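Local coordinates for protein rutinosidase (Aspergillus niger, PDB 6I1A) that acts as a secreted family 5 glycoside hydrolase that releases rutinose from its glycosides, and may also trim beta-1,3-glucans of the cell wall, at residues A[51-54]-A[55-59]; A[68-71]-A[72-76]; A[153-156]-A[157-160]; A[225-228]-A[229-233]; A[352-355]-A[356-360]. All coordinates share one frame; numbering follows the deposited sequence.

Interaction 1 of 5, residues A[51-54]-A[55-59]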
# COMPACT_ATOMS: atom_id res chain seq x y z
N ASP A 51 -10.16 17.17 -19.54
CA ASP A 51 -8.76 17.02 -20.02
C ASP A 51 -8.39 18.15 -20.97
O ASP A 51 -9.26 18.88 -21.47
CB ASP A 51 -8.60 15.65 -20.66
CG ASP A 51 -9.58 15.28 -21.77
OD1 ASP A 51 -10.44 16.18 -22.16
OD2 ASP A 51 -9.52 14.11 -22.26
N GLU A 52 -7.09 18.33 -21.16
CA GLU A 52 -6.55 19.32 -22.08
C GLU A 52 -7.11 19.02 -23.49
O GLU A 52 -7.45 20.00 -24.22
CB GLU A 52 -5.01 19.30 -22.07
CG GLU A 52 -4.40 20.27 -23.06
CD GLU A 52 -2.89 20.36 -23.07
OE1 GLU A 52 -2.24 19.88 -22.13
OE2 GLU A 52 -2.40 21.00 -24.05
N TRP A 53 -7.13 17.76 -23.87
CA TRP A 53 -7.69 17.30 -25.18
C TRP A 53 -9.06 17.94 -25.42
O TRP A 53 -9.28 18.62 -26.43
CB TRP A 53 -7.75 15.78 -25.17
CG TRP A 53 -8.22 15.17 -26.45
CD1 TRP A 53 -9.50 15.11 -26.91
CD2 TRP A 53 -7.43 14.37 -27.37
NE1 TRP A 53 -9.56 14.37 -28.08
CE2 TRP A 53 -8.32 13.91 -28.38
CE3 TRP A 53 -6.08 14.03 -27.46
CZ2 TRP A 53 -7.87 13.13 -29.46
CZ3 TRP A 53 -5.66 13.22 -28.49
CH2 TRP A 53 -6.54 12.80 -29.47
N GLY A 54 -9.97 17.78 -24.47
CA GLY A 54 -11.35 18.30 -24.63
C GLY A 54 -11.39 19.81 -24.49
O GLY A 54 -12.26 20.44 -25.14
N LEU A 55 -10.58 20.43 -23.66
CA LEU A 55 -10.47 21.91 -23.61
C LEU A 55 -10.09 22.45 -24.99
O LEU A 55 -10.72 23.43 -25.50
CB LEU A 55 -9.45 22.32 -22.55
CG LEU A 55 -9.14 23.80 -22.45
CD1 LEU A 55 -8.88 24.17 -20.98
CD2 LEU A 55 -7.99 24.20 -23.32
N CYS A 56 -9.14 21.83 -25.66
CA CYS A 56 -8.69 22.30 -26.98
C CYS A 56 -9.80 22.06 -28.00
O CYS A 56 -10.04 23.00 -28.83
CB CYS A 56 -7.42 21.57 -27.36
SG CYS A 56 -6.47 22.37 -28.67
N GLU A 57 -10.43 20.91 -27.97
CA GLU A 57 -11.57 20.61 -28.86
C GLU A 57 -12.65 21.69 -28.64
O GLU A 57 -13.22 22.25 -29.64
CB GLU A 57 -12.13 19.24 -28.60
CG GLU A 57 -13.34 18.87 -29.46
CD GLU A 57 -13.64 17.40 -29.61
OE1 GLU A 57 -13.05 16.62 -28.91
OE2 GLU A 57 -14.47 17.05 -30.47
N HIS A 58 -12.98 21.98 -27.39
CA HIS A 58 -14.06 22.97 -27.10
C HIS A 58 -13.71 24.33 -27.66
O HIS A 58 -14.63 25.03 -28.19
CB HIS A 58 -14.19 23.06 -25.56
CG HIS A 58 -14.97 24.24 -25.08
ND1 HIS A 58 -16.33 24.39 -25.40
CD2 HIS A 58 -14.61 25.35 -24.44
CE1 HIS A 58 -16.76 25.54 -24.86
NE2 HIS A 58 -15.74 26.16 -24.28
N LEU A 59 -12.47 24.79 -27.55
CA LEU A 59 -12.06 26.13 -28.00
C LEU A 59 -11.95 26.20 -29.54
O LEU A 59 -11.86 27.32 -30.07
CB LEU A 59 -10.74 26.54 -27.35
CG LEU A 59 -10.76 26.83 -25.85
CD1 LEU A 59 -9.36 27.11 -25.35
CD2 LEU A 59 -11.70 27.99 -25.55
O HOH W 1 -11.74 14.55 -30.01
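From D51 to H58 the chain enters and builds most of the short helix 52-59, with a run of i+4 bonds starting at L55 N to D51 O (3.0 Å) and ending at H58 N to G54 O (2.8 Å). D51 comes immediately before the helix and closes its open end: OD1 accepts from G54 N at 2.8 Å, a donor lying well above the carboxylate plane, while OD2 takes T152 N. With a chi1 of 54° the carboxylate turns back over the first turn. W53 and E57, four residues and one turn apart, lie on the same flank, both with CG anti to the backbone N, yet the indole and carboxylate do not bond directly, since NE1 of W53 and OE1 of E57 are 4.2 Å apart. A water joins them, accepting from W53 NE1 (2.9 Å) and donating to E57 OE1 (2.7 Å). On other sides of the helix E52 reaches Q33 N through OE1, C56 forms the disulfide with C63, and L55 packs against F41 and W42 of helix 39-45. The arrangement is that of an aspartate N-cap, whose side chain accepts from the N-H three residues later at the start of an alpha helix.

Interaction 2 of 5, residues A[68-71]-A[72-76]. Unlike the reference sequence in segment 72-76: L74 (reference Trp).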
# COMPACT_ATOMS: atom_id res chain seq x y z
N GLU A 68 -1.10 29.70 -26.37
CA GLU A 68 0.12 30.47 -26.59
C GLU A 68 0.21 31.60 -25.57
O GLU A 68 1.30 31.94 -25.07
CB GLU A 68 0.13 31.06 -28.00
CG GLU A 68 0.37 30.03 -29.10
CD GLU A 68 1.76 29.41 -29.21
OE1 GLU A 68 2.68 29.93 -28.58
OE2 GLU A 68 1.92 28.41 -29.96
N HIS A 69 -0.93 32.21 -25.25
CA HIS A 69 -0.93 33.31 -24.25
C HIS A 69 -0.48 32.75 -22.89
O HIS A 69 0.35 33.37 -22.21
CB HIS A 69 -2.31 33.98 -24.18
CG HIS A 69 -2.35 35.01 -23.12
ND1 HIS A 69 -1.75 36.24 -23.28
CD2 HIS A 69 -2.82 34.97 -21.85
CE1 HIS A 69 -1.94 36.96 -22.19
NE2 HIS A 69 -2.57 36.22 -21.29
N ARG A 70 -1.02 31.60 -22.49
CA ARG A 70 -0.59 30.97 -21.22
C ARG A 70 0.88 30.60 -21.27
O ARG A 70 1.60 30.80 -20.25
CB ARG A 70 -1.47 29.75 -20.95
CG ARG A 70 -1.19 29.09 -19.59
CD ARG A 70 -2.26 28.11 -19.19
NE ARG A 70 -2.01 27.41 -17.95
CZ ARG A 70 -2.34 27.84 -16.73
NH1 ARG A 70 -2.90 29.04 -16.59
NH2 ARG A 70 -2.07 27.11 -15.66
N TYR A 71 1.35 30.00 -22.36
CA TYR A 71 2.80 29.68 -22.48
C TYR A 71 3.67 30.92 -22.23
O TYR A 71 4.71 30.89 -21.58
CB TYR A 71 3.17 29.07 -23.84
CG TYR A 71 2.36 27.87 -24.28
CD1 TYR A 71 1.84 26.98 -23.36
CD2 TYR A 71 2.26 27.53 -25.61
CE1 TYR A 71 1.06 25.89 -23.72
CE2 TYR A 71 1.57 26.41 -26.00
CZ TYR A 71 0.99 25.55 -25.07
OH TYR A 71 0.28 24.45 -25.48
N ALA A 72 3.26 32.03 -22.84
CA ALA A 72 4.04 33.27 -22.76
C ALA A 72 3.96 33.94 -21.39
O ALA A 72 4.90 34.69 -21.08
CB ALA A 72 3.50 34.18 -23.85
N THR A 73 2.95 33.69 -20.58
CA THR A 73 2.71 34.48 -19.37
C THR A 73 2.77 33.71 -18.06
O THR A 73 3.12 34.33 -17.05
CB THR A 73 1.37 35.19 -19.46
OG1 THR A 73 0.33 34.24 -19.58
CG2 THR A 73 1.37 36.21 -20.58
N LEU A 74 2.50 32.42 -18.02
CA LEU A 74 2.37 31.74 -16.70
C LEU A 74 3.73 31.62 -16.02
O LEU A 74 3.84 31.84 -14.80
CB LEU A 74 1.76 30.35 -16.87
CG LEU A 74 1.50 29.60 -15.56
CD1 LEU A 74 0.29 30.15 -14.80
CD2 LEU A 74 1.28 28.12 -15.79
N ILE A 75 4.75 31.17 -16.77
CA ILE A 75 6.14 30.99 -16.25
C ILE A 75 7.04 31.94 -16.99
O ILE A 75 7.17 31.85 -18.22
CB ILE A 75 6.65 29.54 -16.33
CG1 ILE A 75 5.74 28.60 -15.55
CG2 ILE A 75 8.12 29.45 -15.91
CD1 ILE A 75 5.71 28.79 -14.06
N THR A 76 7.68 32.86 -16.27
CA THR A 76 8.60 33.83 -16.87
C THR A 76 9.94 33.81 -16.16
O THR A 76 10.16 33.08 -15.19
CB THR A 76 7.97 35.24 -16.84
OG1 THR A 76 8.01 35.62 -15.46
CG2 THR A 76 6.58 35.28 -17.41
O HOH W 2 7.32 31.76 -20.98
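In residues 68-76 the backbone bonding passes from a regular helical link, A72 N to E68 O at 3.0 Å, to a shared acceptor, R70 O, which takes both T73 N and L74 N. The L74 bond is the shorter, 2.9 Å, whereas T73 N stands well above the carbonyl plane of R70 at 3.2 Å. T73 also turns its hydroxyl back on the helix, OG1 donating to H69 O at 2.8 Å; a chi1 of 61° puts that oxygen between backbone N and carbonyl carbon, with CG2 lying over the H69 imidazole. The methyl is 4.1 Å from the ring centroid and displaced to the rim, a CH-pi contact. R70 and L74 run side by side in the same direction, R70 extended from CG to NE, and L74 CD2 lies over one guanidinium face, toward its rim, 3.5 Å from NH2. NH1 forms a salt bridge with D38 and NH2 bonds G29 O; separately, F41 makes a cation-pi contact. A water lies 2.8 Å from Y71 O. The chemistry implies an arginine fixed in rotation by its bonds, one face against leucine, and a threonine hydroxyl satisfied internally by a helix carbonyl.

Interaction 3 of 5, residues A[153-156]-A[157-160]. With NAG (2-acetamido-2-deoxy-beta-D-glucopyranose), chain D.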
# COMPACT_ATOMS: atom_id res chain seq x y z
N GLY A 153 -9.52 8.53 -20.77
CA GLY A 153 -10.00 7.32 -21.44
C GLY A 153 -9.07 6.80 -22.52
O GLY A 153 -9.44 5.77 -23.12
N HIS A 154 -7.86 7.35 -22.71
CA HIS A 154 -6.92 6.88 -23.76
C HIS A 154 -5.83 6.00 -23.17
O HIS A 154 -4.98 6.52 -22.43
CB HIS A 154 -6.29 8.03 -24.53
CG HIS A 154 -7.21 8.86 -25.36
ND1 HIS A 154 -6.70 9.63 -26.42
CD2 HIS A 154 -8.53 9.08 -25.32
CE1 HIS A 154 -7.71 10.32 -26.92
NE2 HIS A 154 -8.85 10.01 -26.33
N TRP A 155 -5.85 4.74 -23.52
CA TRP A 155 -4.79 3.74 -23.20
C TRP A 155 -4.24 3.08 -24.46
O TRP A 155 -3.63 2.05 -24.38
CB TRP A 155 -5.33 2.69 -22.23
CG TRP A 155 -5.58 3.05 -20.80
CD1 TRP A 155 -4.66 2.95 -19.80
CD2 TRP A 155 -6.83 3.43 -20.22
NE1 TRP A 155 -5.27 3.24 -18.62
CE2 TRP A 155 -6.59 3.54 -18.83
CE3 TRP A 155 -8.12 3.67 -20.70
CZ2 TRP A 155 -7.58 3.87 -17.90
CZ3 TRP A 155 -9.10 3.98 -19.79
CH2 TRP A 155 -8.84 4.09 -18.41
N TYR A 156 -4.46 3.74 -25.60
CA TYR A 156 -4.16 3.11 -26.89
C TYR A 156 -2.67 2.92 -27.14
O TYR A 156 -2.28 2.10 -28.02
CB TYR A 156 -4.75 3.93 -28.06
CG TYR A 156 -6.24 4.20 -27.94
CD1 TYR A 156 -7.15 3.16 -28.19
CD2 TYR A 156 -6.77 5.40 -27.53
CE1 TYR A 156 -8.53 3.37 -28.12
CE2 TYR A 156 -8.15 5.63 -27.45
CZ TYR A 156 -9.01 4.59 -27.71
OH TYR A 156 -10.38 4.80 -27.57
N TRP A 157 -1.80 3.62 -26.42
CA TRP A 157 -0.35 3.49 -26.62
C TRP A 157 0.15 2.05 -26.44
O TRP A 157 1.05 1.60 -27.16
CB TRP A 157 0.35 4.43 -25.65
CG TRP A 157 1.85 4.42 -25.69
CD1 TRP A 157 2.62 5.21 -26.48
CD2 TRP A 157 2.72 3.72 -24.81
NE1 TRP A 157 3.94 4.99 -26.20
CE2 TRP A 157 4.04 4.11 -25.13
CE3 TRP A 157 2.56 2.83 -23.75
CZ2 TRP A 157 5.18 3.60 -24.52
CZ3 TRP A 157 3.68 2.37 -23.09
CH2 TRP A 157 4.96 2.77 -23.43
N PHE A 158 -0.38 1.34 -25.45
CA PHE A 158 0.09 0.01 -25.12
C PHE A 158 -0.05 -0.95 -26.31
O PHE A 158 -1.15 -1.04 -26.91
CB PHE A 158 -0.64 -0.59 -23.91
CG PHE A 158 -0.26 0.11 -22.62
CD1 PHE A 158 0.83 -0.35 -21.90
CD2 PHE A 158 -1.03 1.14 -22.12
CE1 PHE A 158 1.24 0.33 -20.76
CE2 PHE A 158 -0.65 1.77 -20.94
CZ PHE A 158 0.47 1.34 -20.26
N TYR A 159 1.03 -1.69 -26.59
CA TYR A 159 1.09 -2.83 -27.56
C TYR A 159 0.82 -2.34 -28.99
O TYR A 159 0.48 -3.17 -29.86
CB TYR A 159 0.06 -3.90 -27.20
CG TYR A 159 -0.08 -4.16 -25.72
CD1 TYR A 159 1.01 -4.53 -24.96
CD2 TYR A 159 -1.30 -4.03 -25.09
CE1 TYR A 159 0.90 -4.76 -23.59
CE2 TYR A 159 -1.45 -4.26 -23.72
CZ TYR A 159 -0.33 -4.59 -22.97
OH TYR A 159 -0.51 -4.76 -21.61
N ASN A 160 0.97 -1.05 -29.26
CA ASN A 160 0.60 -0.48 -30.56
C ASN A 160 1.85 0.07 -31.25
O ASN A 160 2.47 1.04 -30.77
CB ASN A 160 -0.52 0.52 -30.37
CG ASN A 160 -0.96 1.21 -31.65
OD1 ASN A 160 -0.15 1.77 -32.41
ND2 ASN A 160 -2.27 1.17 -31.85
C1 NAG D . -2.85 1.95 -32.94
C2 NAG D . -3.23 1.24 -34.23
C3 NAG D . -3.93 2.29 -35.11
C4 NAG D . -5.09 2.88 -34.37
C5 NAG D . -4.71 3.53 -33.04
C6 NAG D . -5.91 3.95 -32.19
C7 NAG D . -1.85 -0.58 -35.04
C8 NAG D . -0.58 -0.88 -35.76
N2 NAG D . -2.09 0.71 -34.90
O3 NAG D . -4.49 1.60 -36.27
O4 NAG D . -5.68 3.96 -35.16
O5 NAG D . -3.98 2.54 -32.30
O6 NAG D . -5.38 4.77 -31.14
O7 NAG D . -2.65 -1.42 -34.62
O HOH W 3 -3.59 -0.34 -25.96
O HOH W 4 -3.80 0.30 -29.53
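The N-glycosylated residue closes a type II beta turn here: W157 to N160 form the turn, and N160, which begins the sequon completed by T162, carries the sugar just before helix 161-179. Y159 takes the left-handed backbone position usual at the third residue of such a turn. Leading into it, W155 O receives F158 N in a weak bond of 3.5 Å and also lies in the plane of the F158 ring, at its edge, 3.6 Å from CD2. F158 in turn meets the indole of W155 edge-on, CE2 being 4.3 Å from CD1. A water donates to both W155 O and F158 O, so these two carbonyls share one bridge. NE1 of the buried W157 bonds S167 OG, and its ring meets W218 and Y222 edge-to-face. N160, with CG anti to the backbone N (chi1 178°), extends toward the sugar, its OD1 capping H163 N while ND2 is bonded to NAG C1. Y156 borders the glycan as well: its CB approaches NAG O6 to 3.3 Å. Its carbonyl is linked to the glycosylated amide by a second water, 2.8 Å from Y156 O and 2.9 Å from N160 ND2.

Interaction 4 of 5, residues A[225-228]-A[229-233]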
# COMPACT_ATOMS: atom_id res chain seq x y z
N ALA A 225 14.36 0.89 -25.92
CA ALA A 225 14.55 1.58 -27.19
C ALA A 225 15.04 3.02 -27.01
O ALA A 225 15.88 3.53 -27.80
CB ALA A 225 13.31 1.55 -28.01
N VAL A 226 14.48 3.73 -26.02
CA VAL A 226 14.91 5.12 -25.76
C VAL A 226 16.37 5.15 -25.28
O VAL A 226 17.14 5.96 -25.75
CB VAL A 226 13.98 5.80 -24.73
CG1 VAL A 226 14.63 7.12 -24.30
CG2 VAL A 226 12.59 5.97 -25.31
N VAL A 227 16.70 4.26 -24.35
CA VAL A 227 18.10 4.20 -23.84
C VAL A 227 19.07 3.94 -25.01
O VAL A 227 20.07 4.65 -25.15
CB VAL A 227 18.25 3.14 -22.75
CG1 VAL A 227 19.72 2.83 -22.50
CG2 VAL A 227 17.51 3.60 -21.50
N GLN A 228 18.71 3.02 -25.88
CA GLN A 228 19.55 2.74 -27.07
C GLN A 228 19.62 3.93 -27.99
O GLN A 228 20.72 4.26 -28.50
CB GLN A 228 19.04 1.49 -27.74
CG GLN A 228 19.45 0.29 -26.93
CD GLN A 228 19.32 -1.00 -27.72
OE1 GLN A 228 19.43 -1.00 -28.93
NE2 GLN A 228 19.08 -2.09 -27.00
N ARG A 229 18.52 4.63 -28.23
CA ARG A 229 18.55 5.81 -29.10
C ARG A 229 19.45 6.90 -28.49
O ARG A 229 20.28 7.54 -29.19
CB ARG A 229 17.13 6.30 -29.36
CG ARG A 229 17.06 7.37 -30.43
CD ARG A 229 17.36 6.86 -31.84
NE ARG A 229 16.52 5.70 -32.13
CZ ARG A 229 15.32 5.69 -32.71
NH1 ARG A 229 14.72 6.82 -33.03
NH2 ARG A 229 14.69 4.54 -32.94
N VAL A 230 19.29 7.18 -27.20
CA VAL A 230 20.15 8.21 -26.58
C VAL A 230 21.62 7.74 -26.60
O VAL A 230 22.51 8.56 -26.95
CB VAL A 230 19.66 8.50 -25.14
CG1 VAL A 230 20.68 9.38 -24.40
CG2 VAL A 230 18.25 9.07 -25.14
N GLU A 231 21.89 6.50 -26.20
CA GLU A 231 23.27 5.92 -26.29
C GLU A 231 23.81 6.10 -27.70
O GLU A 231 25.02 6.34 -27.83
CB GLU A 231 23.24 4.43 -25.94
CG GLU A 231 23.11 4.19 -24.47
CD GLU A 231 22.92 2.76 -24.03
OE1 GLU A 231 22.55 1.94 -24.88
OE2 GLU A 231 23.06 2.45 -22.78
N SER A 232 23.02 5.95 -28.74
CA SER A 232 23.53 6.02 -30.13
C SER A 232 23.95 7.46 -30.48
O SER A 232 24.71 7.64 -31.45
CB SER A 232 22.50 5.47 -31.10
OG SER A 232 21.48 6.43 -31.37
N VAL A 233 23.39 8.49 -29.85
CA VAL A 233 23.69 9.89 -30.19
C VAL A 233 24.65 10.51 -29.17
O VAL A 233 25.64 11.18 -29.59
CB VAL A 233 22.38 10.68 -30.24
CG1 VAL A 233 22.63 12.15 -30.45
CG2 VAL A 233 21.44 10.12 -31.28
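V227 and E231 hold the closest side-chain packing in this stretch of helix 213-233, the exposed glutamate folding its stem onto the buried valine. E231 CG presses against V227 O at 3.1 Å, and its OE2 lies 3.4 Å from V227 CG1; a chi1 of -76° sets CG beside its own backbone N and turns the chain toward that carbonyl. Beneath it the helix bonds are regular and straight, V230 N meeting V226 O at 2.9 Å and E231 N meeting V227 O at 2.8 Å, both nearly along the C=O axis. The buried flank is apolar, with V226 CG1 and V230 CG2 4.2 Å apart as the two valines cross obliquely.

The looser contact, on the solvent side, is that of Q228 with E231. Q228 passes with only CG near OE1, at 4.1 Å, and its amide makes no bond to the carboxylate although the two planes are nearly parallel. S232 is exposed too, but its hydroxyl is used, OG donating to R229 O at 2.7 Å. R229 bends at chi2 and chi3 and carries its guanidinium off this surface to a salt bridge with D172. That arginine, together with V233, lays the helix against helix 161-179, at M168, I175 and Q179, while V226 faces P191, just beyond strand 187-190, and V230 faces I237, just ahead of strand 239-241.

Interaction 5 of 5, residues A[352-355]-A[356-360]. With EDO (1,2-ethanediol), chain U; EDO (1,2-ethanediol), chain L.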
# COMPACT_ATOMS: atom_id res chain seq x y z
N GLY A 352 -8.34 24.95 4.48
CA GLY A 352 -7.71 25.59 3.33
C GLY A 352 -8.10 24.93 2.03
O GLY A 352 -9.03 24.15 1.94
N GLU A 353 -7.34 25.35 1.03
CA GLU A 353 -7.62 24.95 -0.38
C GLU A 353 -6.33 24.39 -1.00
O GLU A 353 -5.26 24.58 -0.44
CB GLU A 353 -8.08 26.16 -1.17
CG GLU A 353 -9.45 26.66 -0.74
CD GLU A 353 -9.85 27.96 -1.42
OE1 GLU A 353 -8.97 28.68 -1.95
OE2 GLU A 353 -11.03 28.25 -1.34
N GLN A 354 -6.46 23.76 -2.17
CA GLN A 354 -5.23 23.15 -2.76
C GLN A 354 -4.13 24.19 -2.97
O GLN A 354 -2.96 23.90 -2.74
CB GLN A 354 -5.55 22.37 -4.02
CG GLN A 354 -6.28 21.08 -3.72
CD GLN A 354 -6.39 20.17 -4.92
OE1 GLN A 354 -6.62 20.59 -6.03
NE2 GLN A 354 -6.16 18.89 -4.68
N LYS A 355 -4.44 25.41 -3.38
CA LYS A 355 -3.39 26.40 -3.57
C LYS A 355 -2.54 26.66 -2.32
O LYS A 355 -1.41 27.09 -2.46
CB LYS A 355 -3.92 27.71 -4.16
CG LYS A 355 -4.88 28.47 -3.25
CD LYS A 355 -5.37 29.77 -3.84
CE LYS A 355 -6.42 30.43 -2.97
NZ LYS A 355 -5.98 30.47 -1.55
N ASP A 356 -3.06 26.39 -1.12
CA ASP A 356 -2.27 26.57 0.10
C ASP A 356 -1.18 25.50 0.27
O ASP A 356 -0.23 25.75 1.00
CB ASP A 356 -3.22 26.54 1.31
CG ASP A 356 -4.23 27.69 1.32
OD1 ASP A 356 -3.83 28.80 1.00
OD2 ASP A 356 -5.38 27.40 1.59
N TYR A 357 -1.31 24.33 -0.39
CA TYR A 357 -0.44 23.17 -0.17
C TYR A 357 0.35 22.82 -1.44
O TYR A 357 1.32 22.08 -1.27
CB TYR A 357 -1.24 21.94 0.27
CG TYR A 357 -2.01 22.19 1.57
CD1 TYR A 357 -3.29 22.71 1.53
CD2 TYR A 357 -1.42 21.93 2.80
CE1 TYR A 357 -3.99 22.93 2.72
CE2 TYR A 357 -2.09 22.17 3.99
CZ TYR A 357 -3.36 22.66 3.92
OH TYR A 357 -4.03 22.86 5.12
N TRP A 358 -0.02 23.30 -2.61
CA TRP A 358 0.58 22.87 -3.91
C TRP A 358 1.37 23.98 -4.62
O TRP A 358 1.87 23.68 -5.72
CB TRP A 358 -0.51 22.31 -4.81
CG TRP A 358 -1.15 21.05 -4.36
CD1 TRP A 358 -2.13 20.94 -3.43
CD2 TRP A 358 -0.89 19.74 -4.85
NE1 TRP A 358 -2.50 19.62 -3.32
CE2 TRP A 358 -1.72 18.84 -4.17
CE3 TRP A 358 0.04 19.23 -5.78
CZ2 TRP A 358 -1.72 17.47 -4.42
CZ3 TRP A 358 0.04 17.88 -6.03
CH2 TRP A 358 -0.82 16.99 -5.38
N CYS A 359 1.50 25.18 -4.06
CA CYS A 359 2.19 26.31 -4.72
C CYS A 359 3.54 26.52 -4.10
O CYS A 359 3.66 27.08 -2.98
CB CYS A 359 1.35 27.55 -4.66
SG CYS A 359 2.12 28.87 -5.62
N TYR A 360 4.60 26.10 -4.75
CA TYR A 360 5.93 26.23 -4.16
C TYR A 360 6.35 27.70 -4.00
O TYR A 360 7.06 28.03 -3.08
CB TYR A 360 6.97 25.48 -4.99
CG TYR A 360 8.20 25.09 -4.23
CD1 TYR A 360 8.22 23.96 -3.44
CD2 TYR A 360 9.33 25.88 -4.22
CE1 TYR A 360 9.35 23.57 -2.76
CE2 TYR A 360 10.49 25.51 -3.54
CZ TYR A 360 10.51 24.33 -2.81
OH TYR A 360 11.63 23.90 -2.14
C1 EDO U . -4.02 17.11 -7.40
O1 EDO U . -5.44 17.17 -7.38
C2 EDO U . -3.34 18.45 -7.59
O2 EDO U . -3.27 18.91 -8.97
C1 EDO L . 14.85 24.55 -2.04
O1 EDO L . 13.73 25.31 -2.18
C2 EDO L . 15.32 24.38 -0.66
O2 EDO L . 16.39 23.41 -0.64
O HOH W 5 1.32 26.30 -1.37
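D356 reaches backward along the chain to grip the backbone of E353: OD2 accepts E353 N at 2.9 Å, nearly straight at 167°, on its anti side and 27° out of the carboxylate plane. With E353 O taking D356 N at 2.9 Å, the two residues are tied both ways. G352, at a positive phi, lies against the same oxygen, its CA 3.4 Å from D356 OD2. K355 runs alongside D356 and spans two acids, NZ standing 3.5 Å from E353 OE1 in a salt bridge and 3.7 Å from D356 OD1 in a long one; its positive charge would be expected to offset the carboxylates, which approach each other without touching.

Farther on, Q354 O accepts from Y357 N and W358 N, the latter nearly in line with the carbonyl, and meets the W358 ring edge in plane, 3.2 Å from CD1. Q354 lies beside the indole, CB 3.8 Å from CD1, and its NE2 joins W358 NE1 in bonding Q307. One face of W358 carries an ethanediol carbon, and F342 stacks on the ring. A water bridges K355 O and C359 N.

The arrangement is a short, weakly bonded helical turn, 355-358, entered from a loop through a glycine and a carboxylate bonded to backbone, and followed at once by helix 360-365, which C359 caps.

In the fold
The five contacts come in series along the chain, with interactions 2, 3 and 4 inside the glycoside hydrolase family 5 region of the TIM-barrel clan. Helix 52-59 of interaction 1 is followed directly by helix 63-73 of interaction 2; the nearest atoms of the two interactions are about 5 Å apart, and the disulfide links the two helices. Interaction 1 also touches interaction 3, where the W53 ring meets H154 edge-to-face. Interaction 3 lies between strand 131-136 and helix 161-179, and interaction 4 follows on helix 213-233, their centres about 23 Å apart. Interaction 5 comes after strand 334-337, about 39 Å from interaction 4 between centres and across the chain's middle. All five lie in helices and loops around the parallel strands, as expected for a TIM-barrel glycosidase.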